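Local coordinates for protein predicted ATPase of the ABC class (Vibrio vulnificus, PDB 5D6A) that probably binds and hydrolyses ATP as an ABC-class ATPase, captured here as a two-chain assembly with the non-hydrolysable analogue AMP-PNP, at residues F55-D60 against S71-F76; V210-I215 against Y250-G255; F369-E374 against S412-D417. All blocks are in the same frame, centred on the assembly; numbering follows the deposited sequence.

Contact 1: F55-D60 against S71-F76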
loop_
_atom_site.group_PDB
_atom_site.type_symbol
_atom_site.label_atom_id
_atom_site.label_comp_id
_atom_site.label_asym_id
_atom_site.label_seq_id
_atom_site.Cartn_x
_atom_site.Cartn_y
_atom_site.Cartn_z
ATOM N N PHE A 55 -16.029 40.758 -4.128
ATOM C CA PHE A 55 -15.534 39.813 -3.130
ATOM C C PHE A 55 -14.252 40.272 -2.455
ATOM O O PHE A 55 -13.629 41.249 -2.868
ATOM C CB PHE A 55 -15.270 38.464 -3.806
ATOM C CG PHE A 55 -14.244 38.525 -4.902
ATOM C CD1 PHE A 55 -14.611 38.884 -6.193
ATOM C CD2 PHE A 55 -12.914 38.216 -4.647
ATOM C CE1 PHE A 55 -13.670 38.942 -7.206
ATOM C CE2 PHE A 55 -11.969 38.271 -5.657
ATOM C CZ PHE A 55 -12.347 38.635 -6.938
ATOM N N ASP A 56 -13.877 39.550 -1.404
ATOM C CA ASP A 56 -12.646 39.799 -0.673
ATOM C C ASP A 56 -11.688 38.679 -1.046
ATOM O O ASP A 56 -12.048 37.506 -0.971
ATOM C CB ASP A 56 -12.889 39.797 0.837
ATOM C CG ASP A 56 -13.793 40.930 1.293
ATOM O OD1 ASP A 56 -14.067 41.849 0.495
ATOM O OD2 ASP A 56 -14.223 40.908 2.464
ATOM N N LEU A 57 -10.480 39.040 -1.467
ATOM C CA LEU A 57 -9.474 38.058 -1.853
ATOM C C LEU A 57 -8.430 37.940 -0.758
ATOM O O LEU A 57 -7.900 38.946 -0.285
ATOM C CB LEU A 57 -8.802 38.464 -3.163
ATOM C CG LEU A 57 -7.791 37.471 -3.750
ATOM C CD1 LEU A 57 -8.440 36.123 -4.031
ATOM C CD2 LEU A 57 -7.169 38.035 -5.018
ATOM N N PHE A 58 -8.136 36.707 -0.361
ATOM C CA PHE A 58 -7.149 36.437 0.677
ATOM C C PHE A 58 -6.025 35.574 0.117
ATOM O O PHE A 58 -6.278 34.527 -0.474
ATOM C CB PHE A 58 -7.806 35.723 1.861
ATOM C CG PHE A 58 -8.929 36.496 2.490
ATOM C CD1 PHE A 58 -10.228 36.370 2.016
ATOM C CD2 PHE A 58 -8.688 37.353 3.557
ATOM C CE1 PHE A 58 -11.267 37.084 2.593
ATOM C CE2 PHE A 58 -9.722 38.071 4.138
ATOM C CZ PHE A 58 -11.012 37.937 3.655
ATOM N N ILE A 59 -4.789 36.030 0.295
ATOM C CA ILE A 59 -3.603 35.300 -0.149
ATOM C C ILE A 59 -2.871 34.927 1.137
ATOM O O ILE A 59 -2.152 35.743 1.709
ATOM C CB ILE A 59 -2.740 36.163 -1.084
ATOM C CG1 ILE A 59 -3.611 36.683 -2.237
ATOM C CG2 ILE A 59 -1.549 35.366 -1.599
ATOM C CD1 ILE A 59 -2.892 37.548 -3.248
ATOM N N ASP A 60 -3.070 33.687 1.579
ATOM C CA ASP A 60 -2.546 33.208 2.863
ATOM C C ASP A 60 -1.112 32.696 2.901
ATOM O O ASP A 60 -0.340 33.093 3.774
ATOM C CB ASP A 60 -3.463 32.105 3.391
ATOM C CG ASP A 60 -4.886 32.579 3.590
ATOM O OD1 ASP A 60 -5.088 33.774 3.891
ATOM O OD2 ASP A 60 -5.808 31.749 3.462
ATOM N N SER A 71 0.634 28.164 -4.004
ATOM C CA SER A 71 0.240 29.165 -3.020
ATOM C C SER A 71 -1.246 29.054 -2.717
ATOM O O SER A 71 -2.054 28.861 -3.624
ATOM C CB SER A 71 0.554 30.574 -3.526
ATOM O OG SER A 71 1.942 30.746 -3.722
ATOM N N ARG A 72 -1.593 29.185 -1.438
ATOM C CA ARG A 72 -2.978 29.078 -0.992
ATOM C C ARG A 72 -3.713 30.418 -1.069
ATOM O O ARG A 72 -3.193 31.453 -0.643
ATOM C CB ARG A 72 -3.031 28.560 0.444
ATOM C CG ARG A 72 -2.357 27.215 0.666
ATOM C CD ARG A 72 -2.547 26.773 2.105
ATOM N NE ARG A 72 -1.893 25.502 2.419
ATOM C CZ ARG A 72 -2.424 24.294 2.223
ATOM N NH1 ARG A 72 -3.628 24.152 1.675
ATOM N NH2 ARG A 72 -1.734 23.213 2.563
ATOM N N PHE A 73 -4.926 30.374 -1.618
ATOM C CA PHE A 73 -5.792 31.542 -1.771
ATOM C C PHE A 73 -7.176 31.257 -1.195
ATOM O O PHE A 73 -7.575 30.102 -1.062
ATOM C CB PHE A 73 -5.953 31.892 -3.256
ATOM C CG PHE A 73 -4.792 32.641 -3.849
ATOM C CD1 PHE A 73 -3.535 32.058 -3.944
ATOM C CD2 PHE A 73 -4.976 33.916 -4.372
ATOM C CE1 PHE A 73 -2.476 32.751 -4.508
ATOM C CE2 PHE A 73 -3.921 34.608 -4.946
ATOM C CZ PHE A 73 -2.670 34.025 -5.014
ATOM N N ARG A 74 -7.898 32.317 -0.847
ATOM C CA ARG A 74 -9.265 32.201 -0.345
ATOM C C ARG A 74 -10.064 33.382 -0.855
ATOM O O ARG A 74 -9.521 34.469 -1.032
ATOM C CB ARG A 74 -9.322 32.162 1.185
ATOM C CG ARG A 74 -8.613 30.972 1.808
ATOM C CD ARG A 74 -8.823 30.891 3.312
ATOM N NE ARG A 74 -8.337 32.078 4.021
ATOM C CZ ARG A 74 -9.093 33.095 4.435
ATOM N NH1 ARG A 74 -10.411 33.100 4.251
ATOM N NH2 ARG A 74 -8.523 34.117 5.062
ATOM N N ALA A 75 -11.351 33.168 -1.099
ATOM C CA ALA A 75 -12.221 34.229 -1.590
ATOM C C ALA A 75 -13.554 34.180 -0.867
ATOM O O ALA A 75 -14.108 33.105 -0.652
ATOM C CB ALA A 75 -12.427 34.094 -3.088
ATOM N N PHE A 76 -14.070 35.349 -0.504
ATOM C CA PHE A 76 -15.338 35.433 0.208
ATOM C C PHE A 76 -16.376 36.243 -0.557
ATOM O O PHE A 76 -16.058 37.277 -1.135
ATOM C CB PHE A 76 -15.119 36.045 1.593
ATOM C CG PHE A 76 -16.391 36.332 2.330
ATOM C CD1 PHE A 76 -17.066 35.318 2.994
ATOM C CD2 PHE A 76 -16.919 37.617 2.357
ATOM C CE1 PHE A 76 -18.243 35.579 3.671
ATOM C CE2 PHE A 76 -18.094 37.885 3.031
ATOM C CZ PHE A 76 -18.757 36.865 3.690
#
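F58 and R74 form a hydrogen-bonded pair between strands 56-60 and 71-76, which run antiparallel at 160°: F58 N gives its hydrogen to R74 O at 2.7 Å, and R74 N gives its own to F58 O at 2.8 Å. The two strands are the arms of a beta hairpin within the N-terminal region, flanked in their sheet by strand 48-51 on one side and strand 137-144 on the other. D56 and F76 make a second hydrogen-bonded pair, while L57-A75 and I59-F73 are non-hydrogen-bonded pairs whose side chains share the buried face of the sheet. Here the side-chain contacts are apolar. The branch CG2 of I59 sits over the face of the F73 ring, 4.1 Å from its centroid, in a CH-pi contact, and L57 brings its CD1 to the ring edge, 4.1 Å from F73 CD2. A small methyl at A75 suits a place where helix 155-172 comes down on the sheet: I170 packs on it, and the F55 ring meets the same helix. On the other face the mixture is polar and aromatic. The R74 chain bends at its third torsion (chi3 -60°), which lays the guanidinium on F58 with planes 22° apart and CZ 4.4 Å, off-centre, from the ring centroid. F76 CB approaches the edge of this ring. Arginine suits the position because one flat group can stack through its face and pair through its rim: NH1 makes a salt bridge with E139, and NE makes another with D60. The D60 carboxylate is nearly coplanar with the guanidinium, and in this hydrogen-bonded salt bridge D60 OD2 meets R74 NE at 2.6 Å through its syn lone pair.

Contact 2: V210-I215 against Y250-G255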
loop_
_atom_site.group_PDB
_atom_site.type_symbol
_atom_site.label_atom_id
_atom_site.label_comp_id
_atom_site.label_asym_id
_atom_site.label_seq_id
_atom_site.Cartn_x
_atom_site.Cartn_y
_atom_site.Cartn_z
ATOM N N VAL A 210 -29.509 -1.055 -0.309
ATOM C CA VAL A 210 -29.052 -1.042 -1.699
ATOM C C VAL A 210 -30.261 -0.943 -2.622
ATOM O O VAL A 210 -30.947 -1.936 -2.873
ATOM C CB VAL A 210 -28.249 -2.311 -2.048
ATOM C CG1 VAL A 210 -27.754 -2.253 -3.485
ATOM C CG2 VAL A 210 -27.076 -2.479 -1.096
ATOM N N ALA A 211 -30.515 0.258 -3.127
ATOM C CA ALA A 211 -31.651 0.504 -4.010
ATOM C C ALA A 211 -31.586 -0.318 -5.300
ATOM O O ALA A 211 -30.503 -0.569 -5.833
ATOM C CB ALA A 211 -31.727 1.987 -4.347
ATOM N N ASN A 212 -32.748 -0.743 -5.789
ATOM C CA ASN A 212 -32.814 -1.478 -7.052
ATOM C C ASN A 212 -32.454 -0.537 -8.194
ATOM O O ASN A 212 -32.904 0.608 -8.227
ATOM C CB ASN A 212 -34.208 -2.080 -7.285
ATOM C CG ASN A 212 -34.493 -3.276 -6.393
ATOM O OD1 ASN A 212 -33.588 -3.846 -5.783
ATOM N ND2 ASN A 212 -35.754 -3.679 -6.335
ATOM N N GLY A 213 -31.640 -1.026 -9.124
ATOM C CA GLY A 213 -31.196 -0.224 -10.257
ATOM C C GLY A 213 -29.802 0.338 -10.037
ATOM O O GLY A 213 -29.291 1.090 -10.870
ATOM N N SER A 214 -29.184 -0.024 -8.913
ATOM C CA SER A 214 -27.841 0.443 -8.599
ATOM C C SER A 214 -26.810 -0.308 -9.427
ATOM O O SER A 214 -27.026 -1.458 -9.812
ATOM C CB SER A 214 -27.522 0.225 -7.112
ATOM O OG SER A 214 -28.385 0.966 -6.271
ATOM N N ILE A 215 -25.693 0.357 -9.703
ATOM C CA ILE A 215 -24.585 -0.248 -10.425
ATOM C C ILE A 215 -23.438 -0.331 -9.421
ATOM O O ILE A 215 -22.810 0.676 -9.088
ATOM C CB ILE A 215 -24.202 0.558 -11.677
ATOM C CG1 ILE A 215 -25.399 0.632 -12.628
ATOM C CG2 ILE A 215 -23.023 -0.090 -12.388
ATOM C CD1 ILE A 215 -25.123 1.375 -13.917
ATOM N N TYR A 250 -40.605 7.388 -3.344
ATOM C CA TYR A 250 -40.423 6.009 -2.898
ATOM C C TYR A 250 -39.340 5.285 -3.703
ATOM O O TYR A 250 -39.330 5.340 -4.932
ATOM C CB TYR A 250 -41.742 5.238 -2.987
ATOM C CG TYR A 250 -42.842 5.812 -2.120
ATOM C CD1 TYR A 250 -42.948 5.464 -0.774
ATOM C CD2 TYR A 250 -43.777 6.699 -2.644
ATOM C CE1 TYR A 250 -43.953 5.985 0.023
ATOM C CE2 TYR A 250 -44.783 7.227 -1.853
ATOM C CZ TYR A 250 -44.867 6.867 -0.522
ATOM O OH TYR A 250 -45.867 7.386 0.263
ATOM N N VAL A 251 -38.431 4.616 -2.994
ATOM C CA VAL A 251 -37.352 3.852 -3.626
ATOM C C VAL A 251 -37.295 2.446 -3.035
ATOM O O VAL A 251 -37.142 2.276 -1.823
ATOM C CB VAL A 251 -35.971 4.538 -3.469
ATOM C CG1 VAL A 251 -35.967 5.889 -4.166
ATOM C CG2 VAL A 251 -35.589 4.694 -2.002
ATOM N N THR A 252 -37.430 1.444 -3.899
ATOM C CA THR A 252 -37.402 0.047 -3.480
ATOM C C THR A 252 -36.013 -0.545 -3.686
ATOM O O THR A 252 -35.354 -0.265 -4.690
ATOM C CB THR A 252 -38.439 -0.780 -4.262
ATOM O OG1 THR A 252 -39.752 -0.258 -4.014
ATOM C CG2 THR A 252 -38.395 -2.244 -3.847
ATOM N N GLY A 253 -35.571 -1.361 -2.733
ATOM C CA GLY A 253 -34.258 -1.992 -2.814
ATOM C C GLY A 253 -34.010 -3.019 -1.727
ATOM O O GLY A 253 -34.916 -3.375 -0.971
ATOM N N LEU A 254 -32.772 -3.499 -1.657
ATOM C CA LEU A 254 -32.373 -4.479 -0.655
ATOM C C LEU A 254 -32.198 -3.824 0.702
ATOM O O LEU A 254 -31.425 -2.877 0.845
ATOM C CB LEU A 254 -31.047 -5.135 -1.038
ATOM C CG LEU A 254 -30.443 -6.044 0.037
ATOM C CD1 LEU A 254 -31.343 -7.246 0.279
ATOM C CD2 LEU A 254 -29.039 -6.490 -0.339
ATOM N N GLY A 255 -32.906 -4.343 1.697
ATOM C CA GLY A 255 -32.803 -3.842 3.054
ATOM C C GLY A 255 -32.057 -4.854 3.892
ATOM O O GLY A 255 -32.551 -5.954 4.118
#
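With CG set anti to its carbonyl carbon (chi1 -73°), N212 swings its amide over T252 and G253 of the neighbouring strand, where N212 CG lies 3.8 Å from G253 CA; N212 OD1 accepts a hydrogen bond from the amide of A235. V210 and L254 are brought abreast by the backbone register, on the same face of the sheet, with V210 CB 4.1 Å from L254 CB. Two apolar, branched residues fit this buried spot, where F233 packs against both. Their backbones exchange two bonds, V210 N to L254 O at 2.9 Å and L254 N to V210 O at 2.7 Å. These make V210-L254 a hydrogen-bonded pair in the antiparallel pairing of strands 206-211 and 249-257, the central two of a four-stranded sheet in the P-loop domain, consistent with the antiparallel beta subdomain of ABC ATPases. Beyond the pair, N212 N reaches a lone pair of T252 O at 2.9 Å. Between these bonds A211 CA comes 3.8 Å from G253 CA, a closeness that suits glycine, since a beta carbon on G253 would run into A211 CA and V210 O. The chain after strand 206-211 then turns away through a type II beta turn from A211 to S214, with G213 at the third position, where a beta carbon would press on the carbonyl of N212. S214 OG closes the turn by donating to A211 O at 2.7 Å.

Contact 3: F369-E374 against S412-D417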
loop_
_atom_site.group_PDB
_atom_site.type_symbol
_atom_site.label_atom_id
_atom_site.label_comp_id
_atom_site.label_asym_id
_atom_site.label_seq_id
_atom_site.Cartn_x
_atom_site.Cartn_y
_atom_site.Cartn_z
ATOM N N PHE A 369 -8.574 -16.508 13.128
ATOM C CA PHE A 369 -9.434 -15.591 13.868
ATOM C C PHE A 369 -10.927 -15.777 13.583
ATOM O O PHE A 369 -11.763 -15.488 14.441
ATOM C CB PHE A 369 -9.013 -14.146 13.558
ATOM C CG PHE A 369 -9.945 -13.102 14.105
ATOM C CD1 PHE A 369 -9.913 -12.756 15.448
ATOM C CD2 PHE A 369 -10.838 -12.443 13.267
ATOM C CE1 PHE A 369 -10.768 -11.787 15.950
ATOM C CE2 PHE A 369 -11.693 -11.474 13.763
ATOM C CZ PHE A 369 -11.657 -11.145 15.106
HETATM N N MSE A 370 -11.251 -16.260 12.385
HETATM C CA MSE A 370 -12.645 -16.452 11.982
HETATM C C MSE A 370 -13.261 -17.713 12.526
HETATM O O MSE A 370 -14.279 -17.664 13.220
HETATM C CB MSE A 370 -12.726 -16.518 10.459
HETATM C CG MSE A 370 -12.309 -15.204 9.809
HETATM SE SE MSE A 370 -13.431 -13.727 10.467
HETATM C CE MSE A 370 -14.852 -13.851 9.108
ATOM N N ILE A 371 -12.647 -18.852 12.214
ATOM C CA ILE A 371 -13.178 -20.163 12.628
ATOM C C ILE A 371 -12.409 -20.921 13.710
ATOM O O ILE A 371 -11.276 -20.587 14.059
ATOM C CB ILE A 371 -13.368 -21.089 11.398
ATOM C CG1 ILE A 371 -12.079 -21.233 10.572
ATOM C CG2 ILE A 371 -14.458 -20.537 10.499
ATOM C CD1 ILE A 371 -10.930 -21.934 11.268
ATOM N N ARG A 372 -13.076 -21.948 14.232
ATOM C CA ARG A 372 -12.539 -22.836 15.250
ATOM C C ARG A 372 -12.134 -24.110 14.521
ATOM O O ARG A 372 -12.596 -24.356 13.407
ATOM C CB ARG A 372 -13.633 -23.155 16.271
ATOM C CG ARG A 372 -13.180 -23.873 17.536
ATOM C CD ARG A 372 -12.358 -22.965 18.438
ATOM N NE ARG A 372 -12.117 -23.577 19.743
ATOM C CZ ARG A 372 -11.511 -22.974 20.764
ATOM N NH1 ARG A 372 -11.073 -21.725 20.654
ATOM N NH2 ARG A 372 -11.347 -23.626 21.910
ATOM N N ASP A 373 -11.280 -24.923 15.134
ATOM C CA ASP A 373 -10.874 -26.174 14.502
ATOM C C ASP A 373 -10.344 -27.168 15.535
ATOM O O ASP A 373 -9.386 -26.881 16.249
ATOM C CB ASP A 373 -9.817 -25.914 13.424
ATOM C CG ASP A 373 -9.519 -27.148 12.577
ATOM O OD1 ASP A 373 -10.143 -28.209 12.801
ATOM O OD2 ASP A 373 -8.661 -27.052 11.676
ATOM N N GLU A 374 -10.981 -28.335 15.600
ATOM C CA GLU A 374 -10.580 -29.387 16.530
ATOM C C GLU A 374 -9.231 -29.983 16.124
ATOM O O GLU A 374 -8.452 -30.415 16.977
ATOM C CB GLU A 374 -11.653 -30.481 16.584
ATOM C CG GLU A 374 -11.355 -31.623 17.551
ATOM C CD GLU A 374 -11.230 -31.167 18.997
ATOM O OE1 GLU A 374 -10.621 -31.908 19.798
ATOM O OE2 GLU A 374 -11.729 -30.071 19.335
ATOM N N SER A 412 -15.849 -20.960 4.960
ATOM C CA SER A 412 -16.313 -21.648 6.166
ATOM C C SER A 412 -17.837 -21.751 6.170
ATOM O O SER A 412 -18.511 -21.076 5.390
ATOM C CB SER A 412 -15.835 -20.908 7.416
ATOM O OG SER A 412 -16.255 -19.552 7.408
ATOM N N GLY A 413 -18.378 -22.592 7.048
ATOM C CA GLY A 413 -19.827 -22.781 7.116
ATOM C C GLY A 413 -20.431 -22.813 8.506
ATOM O O GLY A 413 -21.652 -22.897 8.646
ATOM N N ASP A 414 -19.595 -22.744 9.538
ATOM C CA ASP A 414 -20.097 -22.771 10.917
ATOM C C ASP A 414 -20.784 -21.456 11.327
ATOM O O ASP A 414 -21.458 -21.400 12.358
ATOM C CB ASP A 414 -18.984 -23.158 11.901
ATOM C CG ASP A 414 -17.749 -22.292 11.766
ATOM O OD1 ASP A 414 -17.718 -21.424 10.867
ATOM O OD2 ASP A 414 -16.801 -22.489 12.555
ATOM N N TYR A 415 -20.607 -20.409 10.522
ATOM C CA TYR A 415 -21.268 -19.124 10.773
ATOM C C TYR A 415 -22.751 -19.168 10.416
ATOM O O TYR A 415 -23.542 -18.396 10.951
ATOM C CB TYR A 415 -20.616 -18.001 9.965
ATOM C CG TYR A 415 -19.363 -17.423 10.562
ATOM C CD1 TYR A 415 -18.130 -18.033 10.379
ATOM C CD2 TYR A 415 -19.409 -16.241 11.288
ATOM C CE1 TYR A 415 -16.977 -17.489 10.921
ATOM C CE2 TYR A 415 -18.267 -15.690 11.832
ATOM C CZ TYR A 415 -17.054 -16.315 11.646
ATOM O OH TYR A 415 -15.918 -15.762 12.188
ATOM N N LEU A 416 -23.119 -20.064 9.502
ATOM C CA LEU A 416 -24.511 -20.203 9.055
ATOM C C LEU A 416 -25.485 -20.428 10.207
ATOM O O LEU A 416 -26.668 -20.093 10.106
ATOM C CB LEU A 416 -24.640 -21.373 8.075
ATOM C CG LEU A 416 -23.847 -21.296 6.772
ATOM C CD1 LEU A 416 -24.012 -22.592 5.991
ATOM C CD2 LEU A 416 -24.282 -20.098 5.942
ATOM N N ASP A 417 -24.978 -20.997 11.295
ATOM C CA ASP A 417 -25.795 -21.302 12.458
ATOM C C ASP A 417 -26.272 -20.043 13.188
ATOM O O ASP A 417 -27.462 -19.906 13.481
ATOM C CB ASP A 417 -25.000 -22.206 13.409
ATOM C CG ASP A 417 -25.863 -22.838 14.488
ATOM O OD1 ASP A 417 -27.109 -22.767 14.403
ATOM O OD2 ASP A 417 -25.284 -23.432 15.420
#
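This is a contact between the end of a helix and a loop: M370 and I371, where helix 367-370 gives out, meet S412, D414 and Y415 in the connection between strands 404-408 and 421-425. Y415 reaches across with its phenol, and its OH donates a weak hydrogen bond to M370 O at 2.7 Å. Tyrosine suits the place because its ring is long enough to bring a donor to the helix end, while its side chain also touches L390 and V391 of helix 390-401 and L262 of strand 260-264. I371, the first residue to leave helical geometry, puts CG1 between its backbone N and carbonyl carbon (chi1 54°), and its other branch, CG2, faces the loop. In an ABC-type nucleotide-binding domain, the chain after the Walker B strand, probably strand 357-361 here, passes through the D-loop at the dimer interface; the setting fits, for I371 also packs on G411 of the second subunit. The loop is tied as well to E362, the residue just after that strand, through a hydrogen bond from S412 N to E362 OE2. M370, a selenomethionine, also borders Y415, but its side chain is modelled in two conformers and its exact place is less certain. The CG2 methyl of I371 comes to the edge of the Y415 ring, 4.0 Å from Y415 CE1, and lies 3.4 Å from S412 CB; the D414 side chain crosses that of I371 at about a right angle, with D414 OD1 3.4 Å from I371 CG2.

In the fold
Contacts 1, 2 and 3 come in that order along the chain, without interleaving. Contact 1 lies in the N-terminal region, within an antiparallel sheet of its own; its centre is about 43 Å from that of contact 2 and 58 Å from that of contact 3, across the chain's centre from the latter. Contacts 2 and 3 share the P-loop domain, with nearest atoms about 16 Å apart. Contact 2 joins strands of the antiparallel sheet, whereas contact 3 lies among the connections of the mixed sheet. The side chain of V210 lies about 10 Å, and that of M370 about 11 Å, from a bound AMP-PNP. Contact 3 also borders the second subunit, consistent with ABC ATPases, whose nucleotides sit at the dimer interface.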